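Long-range contact in peptidase, C14 family (Geobacter sulfurreducens PCA, PDB 3BIJ), which is of uncertain function but probably acts as a cysteine-type endopeptidase of the caspase-like kind: residues Asn27-Asp32 with Ser214-Phe219. Residues are numbered along the deposited sequence; the frame is centred on the assembly and turned at random.
Sequences NACEAD and SQDGAF
N27 and D216 make the polar part of this contact, which illustrates how one carboxylate can serve several chain segments at once. The backbone N of N27 donates to OD1 of D216 in a nearly straight but weak hydrogen bond, 3.3 Å long with an angle of 166° at the hydrogen. CG of D216 is anti to the backbone N (chi1 173°), and the carboxylate it carries has partners both in the loop before helix 29-42 and around strand 163-164. Its stronger partners are R163, in strand 163-164, which forms a salt bridge with OD1, and R165, just beyond that strand, which forms one with OD2. An alanine in place of D216 would probably leave both arginines without this shared counter-charge and the N27 amide without its acceptor.

Van der Waals packing supplies the rest. CB of A28, the N-cap residue of the helix, sits 3.1 Å from O of G217 and 3.3 Å from OD2 of D216, a small methyl wedged against two oxygens. One turn further on, CB of A31 comes 3.2 Å from O of F219. The F219 ring takes a different course and meets W22 of a second subunit with the planes at about 85°.

The helix is the connection of a beta-alpha-beta crossover between parallel strands 4-10 and 46-51, and its N-terminal end meets the loop leading into helix 222-231, within the alpha/beta fold of the caspase family.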
# COMPACT_ATOMS: atom_id res chain seq x y z
N ASN A 27 23.30 -10.31 9.10
CA ASN A 27 23.57 -10.29 10.53
C ASN A 27 22.70 -11.20 11.35
O ASN A 27 22.02 -10.75 12.27
CB ASN A 27 23.48 -8.85 11.04
CG ASN A 27 22.23 -8.15 10.57
OD1 ASN A 27 21.12 -8.59 10.88
ND2 ASN A 27 22.38 -7.07 9.83
N ALA A 28 22.73 -12.48 11.02
CA ALA A 28 21.94 -13.48 11.72
C ALA A 28 22.38 -14.88 11.29
O ALA A 28 21.90 -15.87 11.82
CB ALA A 28 20.46 -13.28 11.43
N CYS A 29 23.28 -14.94 10.32
CA CYS A 29 23.75 -16.22 9.84
C CYS A 29 24.65 -16.90 10.85
O CYS A 29 24.56 -18.11 11.05
CB CYS A 29 24.47 -16.05 8.50
SG CYS A 29 23.34 -15.44 7.21
N GLU A 30 25.53 -16.15 11.51
CA GLU A 30 26.39 -16.76 12.51
C GLU A 30 25.54 -17.24 13.69
O GLU A 30 25.82 -18.27 14.28
CB GLU A 30 27.47 -15.78 12.96
CG GLU A 30 28.61 -15.74 11.97
CD GLU A 30 29.68 -14.75 12.35
OE1 GLU A 30 30.12 -14.76 13.51
OE2 GLU A 30 30.08 -13.95 11.47
N ALA A 31 24.50 -16.48 14.00
CA ALA A 31 23.61 -16.86 15.08
C ALA A 31 22.94 -18.17 14.68
O ALA A 31 22.87 -19.10 15.49
CB ALA A 31 22.56 -15.77 15.32
N ASP A 32 22.45 -18.27 13.45
CA ASP A 32 21.80 -19.50 12.98
C ASP A 32 22.72 -20.71 13.15
O ASP A 32 22.28 -21.77 13.62
CB ASP A 32 21.43 -19.41 11.49
CG ASP A 32 20.21 -18.55 11.24
OD1 ASP A 32 19.92 -18.27 10.06
OD2 ASP A 32 19.53 -18.16 12.21
N SER A 214 14.50 -16.25 0.92
CA SER A 214 14.61 -16.48 2.36
C SER A 214 15.00 -15.20 3.08
O SER A 214 16.00 -14.57 2.74
CB SER A 214 15.64 -17.57 2.66
OG SER A 214 15.13 -18.84 2.32
N GLN A 215 14.22 -14.85 4.09
CA GLN A 215 14.47 -13.63 4.82
C GLN A 215 15.54 -13.74 5.91
O GLN A 215 15.58 -14.72 6.65
CB GLN A 215 13.16 -13.14 5.41
CG GLN A 215 13.19 -11.70 5.80
CD GLN A 215 11.81 -11.15 6.07
OE1 GLN A 215 10.95 -11.14 5.18
NE2 GLN A 215 11.58 -10.69 7.30
N ASP A 216 16.41 -12.75 5.98
CA ASP A 216 17.46 -12.71 6.98
C ASP A 216 16.98 -11.83 8.13
O ASP A 216 16.92 -10.61 7.99
CB ASP A 216 18.73 -12.11 6.40
CG ASP A 216 19.81 -11.90 7.45
OD1 ASP A 216 20.40 -10.79 7.51
OD2 ASP A 216 20.08 -12.84 8.22
N GLY A 217 16.63 -12.44 9.25
CA GLY A 217 16.17 -11.66 10.39
C GLY A 217 17.33 -10.96 11.08
O GLY A 217 18.48 -11.09 10.65
N ALA A 218 17.04 -10.23 12.15
CA ALA A 218 18.10 -9.52 12.87
C ALA A 218 18.87 -10.41 13.85
O ALA A 218 20.02 -10.11 14.19
CB ALA A 218 17.52 -8.32 13.61
N PHE A 219 18.25 -11.52 14.28
CA PHE A 219 18.91 -12.44 15.22
C PHE A 219 19.00 -13.90 14.78
O PHE A 219 19.56 -14.73 15.49
CB PHE A 219 18.25 -12.34 16.58
CG PHE A 219 18.11 -10.93 17.05
CD1 PHE A 219 16.96 -10.21 16.75
CD2 PHE A 219 19.17 -10.29 17.72
CE1 PHE A 219 16.85 -8.87 17.08
CE2 PHE A 219 19.07 -8.95 18.05
CZ PHE A 219 17.91 -8.23 17.73